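Local atomic coordinates of nucleoside kinase (Methanococcus jannaschii, PDB entry 2C4E), a protein that phosphorylates a wide range of nucleosides, inosine, guanosine and cytidine above all, to nucleoside monophosphates, with ATP as the preferred phosphate donor and magnesium or manganese as cofactor. Residues V50-L61 with Y77-I85; W115-P126 with G139-C147. All coordinates share one frame; numbering follows the deposited sequence.

Interaction 1 of 2, residues V50-L61 with Y77-I85; sequences VGIKKLGVNSEL and YLKNLDINI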
loop_
_atom_site.group_PDB
_atom_site.type_symbol
_atom_site.label_atom_id
_atom_site.label_comp_id
_atom_site.label_asym_id
_atom_site.label_seq_id
_atom_site.Cartn_x
_atom_site.Cartn_y
_atom_site.Cartn_z
ATOM N N VAL A 50 -19.954 9.544 10.425
ATOM C CA VAL A 50 -20.907 8.840 9.576
ATOM C C VAL A 50 -21.863 7.994 10.413
ATOM O O VAL A 50 -23.057 7.990 10.150
ATOM C CB VAL A 50 -20.189 8.001 8.486
ATOM C CG1 VAL A 50 -21.190 7.140 7.695
ATOM C CG2 VAL A 50 -19.449 8.903 7.537
ATOM N N GLY A 51 -21.353 7.295 11.426
ATOM C CA GLY A 51 -22.206 6.533 12.335
ATOM C C GLY A 51 -23.209 7.404 13.070
ATOM O O GLY A 51 -24.372 7.029 13.251
ATOM N N ILE A 52 -22.761 8.576 13.497
ATOM C CA ILE A 52 -23.625 9.531 14.198
ATOM C C ILE A 52 -24.747 9.965 13.269
ATOM O O ILE A 52 -25.920 9.959 13.645
ATOM C CB ILE A 52 -22.806 10.735 14.697
ATOM C CG1 ILE A 52 -21.933 10.304 15.887
ATOM C CG2 ILE A 52 -23.723 11.883 15.082
ATOM C CD1 ILE A 52 -20.793 11.260 16.170
ATOM N N LYS A 53 -24.390 10.296 12.033
ATOM C CA LYS A 53 -25.365 10.788 11.060
ATOM C C LYS A 53 -26.382 9.711 10.722
ATOM O O LYS A 53 -27.557 10.000 10.593
ATOM C CB LYS A 53 -24.675 11.288 9.797
ATOM C CG LYS A 53 -25.616 11.982 8.810
ATOM C CD LYS A 53 -26.175 13.311 9.365
ATOM C CE LYS A 53 -27.034 14.015 8.340
ATOM N NZ LYS A 53 -27.325 15.441 8.690
ATOM N N LYS A 54 -25.912 8.475 10.592
ATOM C CA LYS A 54 -26.783 7.340 10.298
ATOM C C LYS A 54 -27.807 7.125 11.409
ATOM O O LYS A 54 -28.920 6.688 11.134
ATOM C CB LYS A 54 -25.953 6.068 10.085
ATOM C CG LYS A 54 -25.449 5.895 8.647
ATOM C CD LYS A 54 -26.624 5.565 7.692
ATOM C CE LYS A 54 -26.546 4.165 7.051
ATOM N NZ LYS A 54 -27.800 3.388 7.271
ATOM N N LEU A 55 -27.416 7.432 12.649
ATOM C CA LEU A 55 -28.314 7.371 13.815
ATOM C C LEU A 55 -29.244 8.586 13.961
ATOM O O LEU A 55 -29.971 8.695 14.942
ATOM C CB LEU A 55 -27.506 7.179 15.101
ATOM C CG LEU A 55 -26.770 5.841 15.169
ATOM C CD1 LEU A 55 -25.774 5.838 16.310
ATOM C CD2 LEU A 55 -27.744 4.686 15.268
ATOM N N GLY A 56 -29.211 9.499 13.001
ATOM C CA GLY A 56 -30.136 10.619 12.970
ATOM C C GLY A 56 -29.689 11.835 13.749
ATOM O O GLY A 56 -30.518 12.646 14.153
ATOM N N VAL A 57 -28.384 11.968 13.964
ATOM C CA VAL A 57 -27.825 13.114 14.673
ATOM C C VAL A 57 -26.908 13.827 13.708
ATOM O O VAL A 57 -26.144 13.191 12.987
ATOM C CB VAL A 57 -27.087 12.693 15.955
ATOM C CG1 VAL A 57 -26.335 13.887 16.570
ATOM C CG2 VAL A 57 -28.077 12.080 16.934
ATOM N N ASN A 58 -27.019 15.147 13.653
ATOM C CA ASN A 58 -26.262 15.910 12.682
ATOM C C ASN A 58 -24.823 15.933 13.124
ATOM O O ASN A 58 -24.549 16.165 14.287
ATOM C CB ASN A 58 -26.819 17.327 12.551
ATOM C CG ASN A 58 -28.187 17.349 11.904
ATOM O OD1 ASN A 58 -28.421 16.673 10.905
ATOM N ND2 ASN A 58 -29.103 18.107 12.481
ATOM N N SER A 59 -23.909 15.601 12.226
ATOM C CA SER A 59 -22.499 15.637 12.550
ATOM C C SER A 59 -21.759 16.538 11.586
ATOM O O SER A 59 -22.220 16.842 10.486
ATOM C CB SER A 59 -21.885 14.233 12.555
ATOM O OG SER A 59 -21.980 13.615 11.290
ATOM N N GLU A 60 -20.606 16.987 12.037
ATOM C CA GLU A 60 -19.703 17.754 11.211
ATOM C C GLU A 60 -18.321 17.169 11.409
ATOM O O GLU A 60 -18.020 16.615 12.455
ATOM C CB GLU A 60 -19.746 19.246 11.562
ATOM C CG GLU A 60 -19.292 19.646 12.959
ATOM C CD GLU A 60 -19.300 21.165 13.165
ATOM O OE1 GLU A 60 -19.954 21.873 12.379
ATOM O OE2 GLU A 60 -18.653 21.661 14.121
ATOM N N LEU A 61 -17.484 17.303 10.400
ATOM C CA LEU A 61 -16.180 16.680 10.382
ATOM C C LEU A 61 -15.083 17.711 10.221
ATOM O O LEU A 61 -15.200 18.632 9.389
ATOM C CB LEU A 61 -16.166 15.680 9.229
ATOM C CG LEU A 61 -15.064 14.631 9.072
ATOM C CD1 LEU A 61 -14.976 13.697 10.242
ATOM C CD2 LEU A 61 -15.360 13.849 7.802
ATOM N N TYR A 77 -19.726 11.034 -1.361
ATOM C CA TYR A 77 -20.319 10.131 -0.368
ATOM C C TYR A 77 -20.713 10.864 0.918
ATOM O O TYR A 77 -21.812 10.673 1.439
ATOM C CB TYR A 77 -19.306 9.012 -0.088
ATOM C CG TYR A 77 -19.516 8.129 1.126
ATOM C CD1 TYR A 77 -20.292 6.978 1.048
ATOM C CD2 TYR A 77 -18.868 8.400 2.328
ATOM C CE1 TYR A 77 -20.455 6.146 2.150
ATOM C CE2 TYR A 77 -19.017 7.576 3.430
ATOM C CZ TYR A 77 -19.815 6.447 3.337
ATOM O OH TYR A 77 -19.957 5.614 4.414
ATOM N N LEU A 78 -19.825 11.719 1.418
ATOM C CA LEU A 78 -20.114 12.485 2.623
ATOM C C LEU A 78 -21.160 13.564 2.350
ATOM O O LEU A 78 -22.033 13.805 3.181
ATOM C CB LEU A 78 -18.835 13.113 3.190
ATOM C CG LEU A 78 -17.826 12.137 3.800
ATOM C CD1 LEU A 78 -16.543 12.877 4.183
ATOM C CD2 LEU A 78 -18.395 11.404 5.001
ATOM N N LYS A 79 -21.074 14.204 1.184
ATOM C CA LYS A 79 -22.042 15.229 0.816
ATOM C C LYS A 79 -23.431 14.603 0.707
ATOM O O LYS A 79 -24.416 15.190 1.148
ATOM C CB LYS A 79 -21.649 15.919 -0.497
ATOM C CG LYS A 79 -20.566 16.982 -0.338
ATOM C CD LYS A 79 -20.199 17.604 -1.692
ATOM C CE LYS A 79 -19.001 18.533 -1.579
ATOM N NZ LYS A 79 -18.520 18.979 -2.917
ATOM N N ASN A 80 -23.493 13.389 0.162
ATOM C CA ASN A 80 -24.764 12.694 -0.049
ATOM C C ASN A 80 -25.405 12.253 1.261
ATOM O O ASN A 80 -26.631 12.139 1.353
ATOM C CB ASN A 80 -24.587 11.494 -0.997
ATOM C CG ASN A 80 -24.603 11.894 -2.462
ATOM O OD1 ASN A 80 -24.764 13.068 -2.804
ATOM N ND2 ASN A 80 -24.438 10.910 -3.344
ATOM N N LEU A 81 -24.576 12.027 2.278
ATOM C CA LEU A 81 -25.055 11.711 3.616
ATOM C C LEU A 81 -25.390 12.961 4.435
ATOM O O LEU A 81 -25.818 12.837 5.577
ATOM C CB LEU A 81 -24.020 10.856 4.358
ATOM C CG LEU A 81 -23.853 9.443 3.791
ATOM C CD1 LEU A 81 -22.529 8.833 4.231
ATOM C CD2 LEU A 81 -25.021 8.549 4.211
ATOM N N ASP A 82 -25.199 14.150 3.856
ATOM C CA ASP A 82 -25.503 15.426 4.528
ATOM C C ASP A 82 -24.623 15.636 5.761
ATOM O O ASP A 82 -25.065 16.154 6.780
ATOM C CB ASP A 82 -26.992 15.498 4.905
ATOM C CG ASP A 82 -27.545 16.912 4.866
ATOM O OD1 ASP A 82 -26.972 17.813 5.515
ATOM O OD2 ASP A 82 -28.559 17.216 4.202
ATOM N N ILE A 83 -23.368 15.217 5.669
ATOM C CA ILE A 83 -22.422 15.451 6.744
ATOM C C ILE A 83 -21.715 16.766 6.419
ATOM O O ILE A 83 -21.193 16.931 5.329
ATOM C CB ILE A 83 -21.468 14.250 6.912
ATOM C CG1 ILE A 83 -22.275 13.066 7.479
ATOM C CG2 ILE A 83 -20.333 14.602 7.867
ATOM C CD1 ILE A 83 -21.539 11.777 7.555
ATOM N N ASN A 84 -21.747 17.699 7.367
ATOM C CA ASN A 84 -21.163 19.029 7.200
ATOM C C ASN A 84 -19.648 18.863 7.125
ATOM O O ASN A 84 -19.013 18.468 8.102
ATOM C CB ASN A 84 -21.582 19.913 8.386
ATOM C CG ASN A 84 -21.123 21.372 8.274
ATOM O OD1 ASN A 84 -21.811 22.282 8.764
ATOM N ND2 ASN A 84 -19.984 21.602 7.669
ATOM N N ILE A 85 -19.078 19.134 5.953
ATOM C CA ILE A 85 -17.638 19.019 5.759
ATOM C C ILE A 85 -17.045 20.380 5.428
ATOM O O ILE A 85 -15.984 20.464 4.820
ATOM C CB ILE A 85 -17.321 17.986 4.666
ATOM C CG1 ILE A 85 -18.066 18.326 3.356
ATOM C CG2 ILE A 85 -17.687 16.616 5.153
ATOM C CD1 ILE A 85 -17.555 17.608 2.149
HETATM O O HOH W 1 -17.275 20.609 8.941
#

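Interaction 2 of 2, residues W115-P126 with G139-C147; sequences WGAAKHYKELNP and GDPEFNLKC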
loop_
_atom_site.group_PDB
_atom_site.type_symbol
_atom_site.label_atom_id
_atom_site.label_comp_id
_atom_site.label_asym_id
_atom_site.label_seq_id
_atom_site.Cartn_x
_atom_site.Cartn_y
_atom_site.Cartn_z
ATOM N N TRP A 115 0.587 9.006 6.614
ATOM C CA TRP A 115 0.260 10.272 7.276
ATOM C C TRP A 115 -0.285 11.309 6.290
ATOM O O TRP A 115 -1.324 11.909 6.534
ATOM C CB TRP A 115 1.533 10.784 7.945
ATOM C CG TRP A 115 1.381 11.930 8.869
ATOM C CD1 TRP A 115 2.032 13.120 8.781
ATOM C CD2 TRP A 115 0.588 11.990 10.059
ATOM N NE1 TRP A 115 1.680 13.928 9.830
ATOM C CE2 TRP A 115 0.786 13.261 10.628
ATOM C CE3 TRP A 115 -0.290 11.106 10.697
ATOM C CZ2 TRP A 115 0.149 13.666 11.800
ATOM C CZ3 TRP A 115 -0.918 11.511 11.867
ATOM C CH2 TRP A 115 -0.695 12.778 12.402
ATOM N N GLY A 116 0.414 11.489 5.164
ATOM C CA GLY A 116 -0.033 12.362 4.086
ATOM C C GLY A 116 -0.399 13.779 4.525
ATOM O O GLY A 116 0.441 14.488 5.114
ATOM N N ALA A 117 -1.662 14.157 4.257
ATOM C CA ALA A 117 -2.193 15.504 4.538
ATOM C C ALA A 117 -2.359 15.843 6.022
ATOM O O ALA A 117 -2.548 17.011 6.370
ATOM C CB ALA A 117 -3.541 15.692 3.824
ATOM N N ALA A 118 -2.330 14.832 6.891
ATOM C CA ALA A 118 -2.283 15.062 8.339
ATOM C C ALA A 118 -1.066 15.893 8.779
ATOM O O ALA A 118 -1.044 16.437 9.890
ATOM C CB ALA A 118 -2.310 13.733 9.082
ATOM N N LYS A 119 -0.056 16.005 7.918
ATOM C CA LYS A 119 1.068 16.902 8.197
ATOM C C LYS A 119 0.595 18.346 8.429
ATOM O O LYS A 119 1.279 19.127 9.085
ATOM C CB LYS A 119 2.138 16.837 7.086
ATOM C CG LYS A 119 1.730 17.457 5.752
ATOM C CD LYS A 119 1.949 18.958 5.734
ATOM C CE LYS A 119 2.550 19.446 4.463
ATOM N NZ LYS A 119 3.007 20.865 4.574
ATOM N N HIS A 120 -0.571 18.695 7.889
ATOM C CA HIS A 120 -1.065 20.068 7.954
ATOM C C HIS A 120 -1.635 20.464 9.321
ATOM O O HIS A 120 -1.749 21.658 9.580
ATOM C CB HIS A 120 -2.125 20.331 6.869
ATOM C CG HIS A 120 -1.578 20.363 5.480
ATOM N ND1 HIS A 120 -0.694 21.330 5.048
ATOM C CD2 HIS A 120 -1.781 19.540 4.424
ATOM C CE1 HIS A 120 -0.383 21.103 3.786
ATOM N NE2 HIS A 120 -1.033 20.028 3.382
ATOM N N TYR A 121 -2.008 19.510 10.184
ATOM C CA TYR A 121 -2.553 19.885 11.495
ATOM C C TYR A 121 -1.644 20.854 12.261
ATOM O O TYR A 121 -2.131 21.790 12.874
ATOM C CB TYR A 121 -2.860 18.671 12.393
ATOM C CG TYR A 121 -4.049 17.855 11.944
ATOM C CD1 TYR A 121 -3.868 16.595 11.387
ATOM C CD2 TYR A 121 -5.350 18.350 12.040
ATOM C CE1 TYR A 121 -4.932 15.836 10.968
ATOM C CE2 TYR A 121 -6.431 17.591 11.616
ATOM C CZ TYR A 121 -6.210 16.329 11.085
ATOM O OH TYR A 121 -7.252 15.565 10.638
ATOM N N LYS A 122 -0.331 20.640 12.226
ATOM C CA LYS A 122 0.586 21.528 12.956
ATOM C C LYS A 122 0.624 22.964 12.406
ATOM O O LYS A 122 1.104 23.872 13.080
ATOM C CB LYS A 122 1.995 20.922 13.048
ATOM C CG LYS A 122 2.728 20.775 11.733
ATOM C CD LYS A 122 4.085 20.083 11.952
ATOM C CE LYS A 122 4.658 19.481 10.679
ATOM N NZ LYS A 122 3.667 18.642 9.941
ATOM N N GLU A 123 0.125 23.164 11.191
ATOM C CA GLU A 123 -0.003 24.501 10.604
ATOM C C GLU A 123 -1.303 25.204 10.993
ATOM O O GLU A 123 -1.455 26.394 10.745
ATOM C CB GLU A 123 0.044 24.414 9.076
ATOM C CG GLU A 123 1.337 23.852 8.503
ATOM C CD GLU A 123 1.151 23.226 7.128
ATOM O OE1 GLU A 123 0.178 23.575 6.415
ATOM O OE2 GLU A 123 1.985 22.375 6.761
ATOM N N LEU A 124 -2.240 24.461 11.574
ATOM C CA LEU A 124 -3.598 24.943 11.802
ATOM C C LEU A 124 -3.927 25.134 13.277
ATOM O O LEU A 124 -3.241 24.639 14.163
ATOM C CB LEU A 124 -4.612 23.960 11.197
ATOM C CG LEU A 124 -4.435 23.632 9.711
ATOM C CD1 LEU A 124 -5.294 22.435 9.335
ATOM C CD2 LEU A 124 -4.772 24.833 8.838
ATOM N N ASN A 125 -5.003 25.869 13.517
ATOM C CA ASN A 125 -5.577 25.997 14.843
ATOM C C ASN A 125 -7.072 25.738 14.745
ATOM O O ASN A 125 -7.681 25.994 13.712
ATOM C CB ASN A 125 -5.260 27.371 15.432
ATOM C CG ASN A 125 -3.781 27.519 15.785
ATOM O OD1 ASN A 125 -3.272 26.847 16.680
ATOM N ND2 ASN A 125 -3.084 28.379 15.063
ATOM N N PRO A 126 -7.658 25.166 15.789
ATOM C CA PRO A 126 -9.094 24.854 15.750
ATOM C C PRO A 126 -9.994 26.087 15.694
ATOM O O PRO A 126 -9.661 27.118 16.267
ATOM C CB PRO A 126 -9.333 24.052 17.040
ATOM C CG PRO A 126 -8.152 24.317 17.931
ATOM C CD PRO A 126 -7.017 24.753 17.048
ATOM N N GLY A 139 -5.592 11.349 15.474
ATOM C CA GLY A 139 -5.242 12.439 14.593
ATOM C C GLY A 139 -3.874 12.955 14.949
ATOM O O GLY A 139 -2.911 12.177 15.035
ATOM N N ASP A 140 -3.765 14.268 15.078
ATOM C CA ASP A 140 -2.530 14.911 15.483
ATOM C C ASP A 140 -2.704 15.290 16.949
ATOM O O ASP A 140 -3.584 16.093 17.279
ATOM C CB ASP A 140 -2.287 16.152 14.636
ATOM C CG ASP A 140 -1.044 16.886 15.036
ATOM O OD1 ASP A 140 0.035 16.641 14.446
ATOM O OD2 ASP A 140 -1.055 17.751 15.935
ATOM N N PRO A 141 -1.935 14.678 17.841
ATOM C CA PRO A 141 -2.125 14.935 19.277
ATOM C C PRO A 141 -2.032 16.406 19.680
ATOM O O PRO A 141 -2.818 16.839 20.531
ATOM C CB PRO A 141 -1.012 14.101 19.917
ATOM C CG PRO A 141 -0.881 12.931 18.954
ATOM C CD PRO A 141 -0.932 13.621 17.615
ATOM N N GLU A 142 -1.125 17.177 19.087
ATOM C CA GLU A 142 -0.991 18.586 19.467
ATOM C C GLU A 142 -2.241 19.357 19.061
ATOM O O GLU A 142 -2.772 20.156 19.844
ATOM C CB GLU A 142 0.264 19.233 18.863
ATOM C CG GLU A 142 0.338 20.740 19.110
ATOM C CD GLU A 142 1.506 21.452 18.428
ATOM O OE1 GLU A 142 2.025 20.993 17.382
ATOM O OE2 GLU A 142 1.897 22.514 18.945
ATOM N N PHE A 143 -2.739 19.091 17.857
ATOM C CA PHE A 143 -3.948 19.764 17.385
ATOM C C PHE A 143 -5.132 19.292 18.234
ATOM O O PHE A 143 -5.989 20.084 18.617
ATOM C CB PHE A 143 -4.168 19.460 15.901
ATOM C CG PHE A 143 -5.364 20.144 15.307
ATOM C CD1 PHE A 143 -5.270 21.432 14.818
ATOM C CD2 PHE A 143 -6.587 19.493 15.229
ATOM C CE1 PHE A 143 -6.372 22.074 14.253
ATOM C CE2 PHE A 143 -7.693 20.136 14.659
ATOM C CZ PHE A 143 -7.580 21.427 14.177
ATOM N N ASN A 144 -5.142 18.008 18.584
ATOM C CA ASN A 144 -6.225 17.440 19.382
ATOM C C ASN A 144 -6.281 18.080 20.766
ATOM O O ASN A 144 -7.366 18.439 21.250
ATOM C CB ASN A 144 -6.100 15.920 19.492
ATOM C CG ASN A 144 -6.491 15.201 18.201
ATOM O OD1 ASN A 144 -6.232 13.990 18.017
ATOM N ND2 ASN A 144 -7.096 15.926 17.310
ATOM N N LEU A 145 -5.121 18.295 21.378
ATOM C CA LEU A 145 -5.090 19.006 22.660
ATOM C C LEU A 145 -5.592 20.438 22.495
ATOM O O LEU A 145 -6.353 20.937 23.336
ATOM C CB LEU A 145 -3.683 18.994 23.263
ATOM C CG LEU A 145 -3.494 19.739 24.587
ATOM C CD1 LEU A 145 -4.440 19.218 25.682
ATOM C CD2 LEU A 145 -2.056 19.637 25.045
ATOM N N LYS A 146 -5.198 21.123 21.423
ATOM C CA LYS A 146 -5.727 22.464 21.189
ATOM C C LYS A 146 -7.243 22.435 21.126
ATOM O O LYS A 146 -7.897 23.304 21.676
ATOM C CB LYS A 146 -5.213 23.080 19.883
ATOM C CG LYS A 146 -3.738 23.407 19.858
ATOM C CD LYS A 146 -3.371 23.960 18.489
ATOM C CE LYS A 146 -1.972 24.532 18.461
ATOM N NZ LYS A 146 -1.487 24.739 17.063
ATOM N N CYS A 147 -7.799 21.420 20.460
ATOM C CA CYS A 147 -9.249 21.287 20.336
ATOM C C CYS A 147 -9.900 21.103 21.699
ATOM O O CYS A 147 -10.891 21.790 22.000
ATOM C CB CYS A 147 -9.630 20.122 19.427
ATOM S SG CYS A 147 -9.265 20.423 17.688
HETATM O O HOH W 2 0.557 17.648 11.838
HETATM O O HOH W 3 -1.884 22.399 15.614
#

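Interaction 1 of 2, residues V50-L61 with Y77-I85
Val50 and Ile83 meet at the tight end of this contact, where Val50 CG2 packs 3.6 Å from Ile83 CD1 and 3.7 Å from Leu78 CD2. The other branch, CG1, is turned anti to the backbone N (chi1 174°) and faces Leu81 CD1 and the hydroxyl of Tyr77, which is itself hydrogen-bonded to Gln284.

The solvent side is polar and looser. Lys53 runs antiparallel to the Ile83 side chain, its CG 3.8 Å from Ile83 CG1; bent at chi2 (67°), it brings NZ within 3.0 Å of Asp82 O, a bond made from above the carbonyl plane. The same ammonium donates to Asn58 OD1 at 2.8 Å, this time in the carbonyl plane, whereas its salt bridge to the exposed carboxylate of Asp82 is long.

Beside these, the backbones join at a single bridge, Glu60 with Asn84: Asn84 N donates to Ser59 O at 3.3 Å and Leu61 N to Asn84 O at 3.0 Å. Water 1 donates to both Leu61 O and Asn84 O.

The contact thus ties helix 73-80 and the chain leaving it to helix 44-54 and to edge strand 58-62 of the main sheet, next to strand 7-11.

Interaction 2 of 2, residues W115-P126 with G139-C147
A capped helix start set against a 3-10 segment forms this contact: Asp140 is the N-cap of helix 141-151, and Asp140 CB lies 3.4 Å from Tyr121 CB. With CG anti to the backbone N (chi1 178°), the Asp140 carboxylate lets OD2 accept from Phe143 N at 2.9 Å through its anti lone pair. Asp140 OD1 lies at the edge of the Trp115 indole, near its plane, and 2.8 Å from water 2, which accepts from Lys122 N. Gly139 O sits at the same ring edge, 3.5 Å from Trp115 CH2.

Phe143 is the apolar centre. Tyr121 CD2 lies 3.6 Å above one face of its ring, offset toward the rim, and the two ring planes are inclined at 46°, an oblique pair. Leu124 O approaches the Phe143 edge in plane, while Pro126 CD packs on Phe143 CE1 at 3.9 Å. One turn further on, Lys146 crosses Pro126 and extends NZ to Asn125 OD1 at 2.8 Å, from above the amide carbonyl plane; its bond to Leu124 O is weak, and water 3, which accepts from NZ, also lies close to Tyr121 O. Pro126 CB meets Cys147 SG at 3.7 Å.

The segment 115-126, leading from strand 109-114 to strand 131-136, therefore lies along helix 141-151, with Phe143 and Cys147 also touching strand 7-11 and Leu145 touching helix 170-178.

In the fold
Interactions 1 and 2 illustrate how a ribokinase fold surrounds its sheet: their centres lie 22 Å apart and their nearest atoms about 8 Å, without touching. Interaction 1 includes strand 58-62, an edge strand of the large sheet, and interaction 2 packs on the neighbouring strand 7-11 through Phe143 and Cys147 on Val11. Each lies near residues of the substrate site. The side chain of Val50 is about 6 Å from that of the substrate-binding Asn47, and the side chain of Trp115 is about 4 Å from that of Phe113, likewise substrate-binding. In interaction 2, Trp115 packs on Gln33 of the second subunit, whereas interaction 1 is contacted by no other chain of the dimer.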